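Long-range contacts in O-ureido-L-serine synthase (Streptomyces lavendulae, PDB 3X43), which uses pyridoxal 5'-phosphate to add hydroxyurea to O-acetyl-L-serine, giving O-ureido-L-serine for D-cycloserine biosynthesis, and also makes L-cysteine from sulfide: residues 66-71 with 138-143; 195-200 with 236-241. All blocks are in the same frame, centred on the assembly; numbering follows the deposited sequence.

Interaction 1: 66-71 with 138-143; sequences IVECTS and FRARQF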
# COMPACT_ATOMS: atom_id res chain seq x y z
N ILE B 66 4.09 27.90 17.80
CA ILE B 66 3.47 28.28 16.54
C ILE B 66 2.12 28.94 16.84
O ILE B 66 1.42 28.54 17.77
CB ILE B 66 3.21 27.06 15.64
CG1 ILE B 66 4.45 26.18 15.57
CG2 ILE B 66 2.81 27.53 14.26
CD1 ILE B 66 4.16 24.75 15.17
N VAL B 67 1.78 29.94 16.03
CA VAL B 67 0.52 30.66 16.18
C VAL B 67 -0.09 30.94 14.81
O VAL B 67 0.62 31.27 13.87
CB VAL B 67 0.70 32.02 16.89
CG1 VAL B 67 0.69 31.82 18.38
CG2 VAL B 67 1.98 32.70 16.43
N GLU B 68 -1.41 30.80 14.73
CA GLU B 68 -2.11 31.05 13.48
C GLU B 68 -3.58 31.35 13.77
O GLU B 68 -4.07 31.04 14.86
CB GLU B 68 -2.01 29.84 12.55
CG GLU B 68 -2.56 30.08 11.16
CD GLU B 68 -1.54 30.67 10.21
OE1 GLU B 68 -1.79 30.67 8.99
OE2 GLU B 68 -0.48 31.14 10.68
N CYS B 69 -4.26 31.95 12.80
CA CYS B 69 -5.67 32.27 12.95
C CYS B 69 -6.50 31.07 12.51
O CYS B 69 -6.76 30.89 11.32
CB CYS B 69 -6.03 33.50 12.11
SG CYS B 69 -7.47 34.41 12.72
N THR B 70 -6.92 30.26 13.48
CA THR B 70 -7.71 29.07 13.19
C THR B 70 -9.18 29.31 12.87
O THR B 70 -9.99 29.59 13.76
CB THR B 70 -7.63 28.06 14.36
OG1 THR B 70 -8.44 26.91 14.05
CG2 THR B 70 -8.14 28.70 15.65
N SER B 71 -9.51 29.19 11.60
CA SER B 71 -10.88 29.35 11.15
C SER B 71 -11.59 28.03 11.44
O SER B 71 -12.81 27.98 11.58
CB SER B 71 -10.92 29.65 9.64
OG SER B 71 -9.72 29.22 9.01
N PHE B 138 6.31 31.49 15.69
CA PHE B 138 6.26 31.17 14.26
C PHE B 138 4.85 31.25 13.69
O PHE B 138 3.89 30.79 14.30
CB PHE B 138 6.84 29.77 14.02
CG PHE B 138 6.65 29.26 12.61
CD1 PHE B 138 7.60 29.52 11.63
CD2 PHE B 138 5.50 28.56 12.26
CE1 PHE B 138 7.41 29.08 10.32
CE2 PHE B 138 5.30 28.12 10.95
CZ PHE B 138 6.26 28.39 9.98
N ARG B 139 4.74 31.84 12.50
CA ARG B 139 3.46 31.99 11.82
C ARG B 139 3.38 31.13 10.55
O ARG B 139 4.21 31.24 9.65
CB ARG B 139 3.22 33.46 11.47
CG ARG B 139 2.65 34.29 12.62
CD ARG B 139 1.18 34.61 12.41
NE ARG B 139 0.63 33.94 11.23
CZ ARG B 139 -0.56 34.21 10.70
NH1 ARG B 139 -1.33 35.14 11.23
NH2 ARG B 139 -0.97 33.53 9.63
N ALA B 140 2.36 30.28 10.49
CA ALA B 140 2.16 29.38 9.36
C ALA B 140 1.96 30.13 8.04
O ALA B 140 2.61 29.83 7.04
CB ALA B 140 0.98 28.47 9.62
N ARG B 141 1.06 31.11 8.06
CA ARG B 141 0.76 31.90 6.87
C ARG B 141 0.16 30.97 5.82
O ARG B 141 0.57 30.96 4.66
CB ARG B 141 2.03 32.55 6.31
CG ARG B 141 2.93 33.18 7.36
CD ARG B 141 3.05 34.68 7.17
NE ARG B 141 3.60 35.34 8.36
CZ ARG B 141 2.97 36.27 9.07
NH1 ARG B 141 1.75 36.66 8.72
NH2 ARG B 141 3.55 36.79 10.14
N GLN B 142 -0.82 30.19 6.25
CA GLN B 142 -1.50 29.24 5.38
C GLN B 142 -1.88 29.80 4.01
O GLN B 142 -2.00 29.06 3.04
CB GLN B 142 -2.75 28.70 6.08
CG GLN B 142 -3.97 29.60 5.94
CD GLN B 142 -4.83 29.61 7.19
OE1 GLN B 142 -6.06 29.58 7.11
NE2 GLN B 142 -4.19 29.65 8.35
N PHE B 143 -2.05 31.12 3.93
CA PHE B 143 -2.45 31.76 2.68
C PHE B 143 -1.32 32.22 1.78
O PHE B 143 -1.55 32.51 0.60
CB PHE B 143 -3.38 32.94 2.98
CG PHE B 143 -4.70 32.54 3.58
CD1 PHE B 143 -5.73 32.03 2.78
CD2 PHE B 143 -4.92 32.65 4.95
CE1 PHE B 143 -6.95 31.64 3.34
CE2 PHE B 143 -6.14 32.26 5.52
CZ PHE B 143 -7.16 31.76 4.71
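The carboxylate of E68, a buried charge, is received by the turn that follows strand 138-139. OE1 takes two hydrogen bonds from Q142: the backbone N comes in on the syn side at 2.9 Å, and the side-chain NE2 lies 2.7 Å from OE1 on its anti lone pair, with the amide nearly coplanar with the carboxylate. OE2 accepts the backbone N-H of R141 and forms a salt bridge with R139, whose NH2 is 2.7 Å away. Here the oxygen sits over a face of the guanidinium, the planes 68° apart, so the attraction is probably more one of charge than of a directed N-H bond. Glutamate suits the place because its chain, bent at chi2 (88°), is long enough to bring both oxygens to these donors. Q142, thus held, touches T178 of the cofactor site, consistent with a second-shell place. V67 N donates to F138 O (2.9 Å), and F138 is also backbone-bonded to T65. I66 CG2 meets the edge of the F138 ring at CD2 (3.5 Å). Strand 138-139 is an outermost strand of a four-stranded parallel sheet, beside 65-68; F138 packs on helix 43-56, and R139 on helix 122-135, where D129 pairs with both R139 and R141.

Interaction 2: 195-200 with 236-241; sequences EVRVVA and IDDLVT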
# COMPACT_ATOMS: atom_id res chain seq x y z
N GLU B 195 -5.90 17.53 -21.00
CA GLU B 195 -7.30 17.31 -21.35
C GLU B 195 -8.28 17.35 -20.17
O GLU B 195 -9.47 17.63 -20.35
CB GLU B 195 -7.46 15.97 -22.08
CG GLU B 195 -6.14 15.33 -22.49
CD GLU B 195 -5.47 14.54 -21.36
OE1 GLU B 195 -6.19 13.82 -20.62
OE2 GLU B 195 -4.23 14.64 -21.22
N VAL B 196 -7.77 17.08 -18.97
CA VAL B 196 -8.61 17.12 -17.77
C VAL B 196 -8.97 18.57 -17.48
O VAL B 196 -8.09 19.41 -17.37
CB VAL B 196 -7.88 16.55 -16.52
CG1 VAL B 196 -8.78 16.62 -15.30
CG2 VAL B 196 -7.47 15.13 -16.77
N ARG B 197 -10.26 18.86 -17.37
CA ARG B 197 -10.72 20.21 -17.08
C ARG B 197 -10.67 20.45 -15.57
O ARG B 197 -11.27 19.70 -14.79
CB ARG B 197 -12.16 20.43 -17.57
CG ARG B 197 -12.49 19.81 -18.92
CD ARG B 197 -12.32 20.79 -20.08
NE ARG B 197 -12.87 22.12 -19.79
CZ ARG B 197 -12.54 23.23 -20.43
NH1 ARG B 197 -11.65 23.20 -21.42
NH2 ARG B 197 -13.08 24.39 -20.08
N VAL B 198 -9.94 21.49 -15.16
CA VAL B 198 -9.82 21.85 -13.75
C VAL B 198 -11.00 22.76 -13.43
O VAL B 198 -11.10 23.88 -13.94
CB VAL B 198 -8.48 22.59 -13.49
CG1 VAL B 198 -8.39 23.05 -12.04
CG2 VAL B 198 -7.32 21.69 -13.83
N VAL B 199 -11.92 22.26 -12.61
CA VAL B 199 -13.11 23.00 -12.26
C VAL B 199 -13.05 23.57 -10.85
O VAL B 199 -13.01 22.82 -9.87
CB VAL B 199 -14.35 22.09 -12.36
CG1 VAL B 199 -15.61 22.90 -12.13
CG2 VAL B 199 -14.38 21.41 -13.74
N ALA B 200 -13.03 24.89 -10.75
CA ALA B 200 -12.97 25.55 -9.45
C ALA B 200 -14.31 26.20 -9.13
O ALA B 200 -14.83 26.99 -9.92
CB ALA B 200 -11.86 26.60 -9.44
N ILE B 236 -7.09 27.41 -13.61
CA ILE B 236 -8.53 27.17 -13.74
C ILE B 236 -9.06 27.15 -15.17
O ILE B 236 -8.89 28.11 -15.91
CB ILE B 236 -9.31 28.24 -12.95
CG1 ILE B 236 -8.87 28.23 -11.49
CG2 ILE B 236 -10.80 28.02 -13.09
CD1 ILE B 236 -9.54 29.28 -10.63
N ASP B 237 -9.70 26.04 -15.53
CA ASP B 237 -10.29 25.87 -16.86
C ASP B 237 -11.76 26.30 -16.80
O ASP B 237 -12.29 26.89 -17.74
CB ASP B 237 -10.21 24.41 -17.31
CG ASP B 237 -8.87 24.06 -17.93
OD1 ASP B 237 -8.11 23.28 -17.31
OD2 ASP B 237 -8.58 24.56 -19.05
N ASP B 238 -12.42 25.98 -15.68
CA ASP B 238 -13.83 26.34 -15.48
C ASP B 238 -14.11 26.88 -14.08
O ASP B 238 -13.87 26.19 -13.08
CB ASP B 238 -14.73 25.12 -15.73
CG ASP B 238 -14.54 24.52 -17.11
OD1 ASP B 238 -15.02 25.11 -18.10
OD2 ASP B 238 -13.92 23.44 -17.20
N LEU B 239 -14.62 28.11 -14.01
CA LEU B 239 -14.96 28.74 -12.73
C LEU B 239 -16.48 28.72 -12.59
O LEU B 239 -17.19 29.29 -13.42
CB LEU B 239 -14.46 30.18 -12.69
CG LEU B 239 -13.94 30.70 -11.34
CD1 LEU B 239 -13.90 32.22 -11.37
CD2 LEU B 239 -14.83 30.21 -10.21
N VAL B 240 -16.97 28.08 -11.54
CA VAL B 240 -18.41 27.98 -11.33
C VAL B 240 -18.84 28.40 -9.93
O VAL B 240 -18.01 28.67 -9.05
CB VAL B 240 -18.93 26.55 -11.60
CG1 VAL B 240 -18.47 26.08 -12.97
CG2 VAL B 240 -18.45 25.61 -10.51
N THR B 241 -20.15 28.44 -9.74
CA THR B 241 -20.73 28.83 -8.46
C THR B 241 -21.53 27.67 -7.90
O THR B 241 -21.93 26.77 -8.64
CB THR B 241 -21.66 30.05 -8.62
OG1 THR B 241 -22.58 29.81 -9.69
CG2 THR B 241 -20.85 31.31 -8.94
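R197 and D238 meet with their side chains crossing at about a right angle and their flat groups turned 50° apart. The arginine grips side-on: NE donates to D238 OD2 at 3.1 Å, and NH2 to OD1 at 2.9 Å. OD1 lies in the guanidinium plane, at its edge, whereas OD2 is tilted from that plane, and its N-H bond is the more bent of the two. Bends at chi2 and chi3 (-95° and -44°) turn the end of the arginine chain across to D238 on the next strand, and the short aspartate presents both oxygens to it. D237 crosses the same guanidinium differently, with CB over one face, toward the rim, while its OD2 remains well out of the plane; attraction of charge is all that this oxygen offers the arginine. Its other oxygen, OD1, turns to the strand and takes a weak hydrogen bond from V198 N (3.3 Å).

The strands beside these groups run parallel, as part of a beta-alpha-beta unit whose helix, 208-211, packs on L239. V198 O accepts from both D237 N and D238 N, then A200 N donates to D238 O (2.8 Å) and V240 N to A200 O. On the face carrying A200, the small methyl suits a place against the end of I236, whose CD1 is 3.7 Å from A200 CB, and L182 of helix 180-192 touches both. V199 CG1 and V240 CG2 touch more loosely, both packing on T272 of helix 264-279, as branched residues suited to a strand.

The contact is thus polar where the strands enter and apolar farther along. Two aspartates close to one arginine would probably be stabilised in their charged forms, and the two-pronged salt bridge fixes the rotation of the guanidinium while joining an outermost strand, 238-242, to its neighbour 197-203.

Both contacts pair an outermost strand in parallel with its inner neighbour, but in different sheets, one of four parallel strands and one mixed, and they share no element; their centres lie about 28 Å apart and their nearest atoms about 14 Å. Interaction 1 is the more buried. Its strand pairing is short, and a buried glutamate held by backbone, amide and arginine donors takes over beyond it, with the Q142 side chain about 7 Å from the bound pyridoxal phosphate. Interaction 2 is only partly buried and has the longer regular pairing, its charges gathered at the strand entrance and its apolar side chains facing helices. There the A200 side chain is about 9 Å from the cofactor.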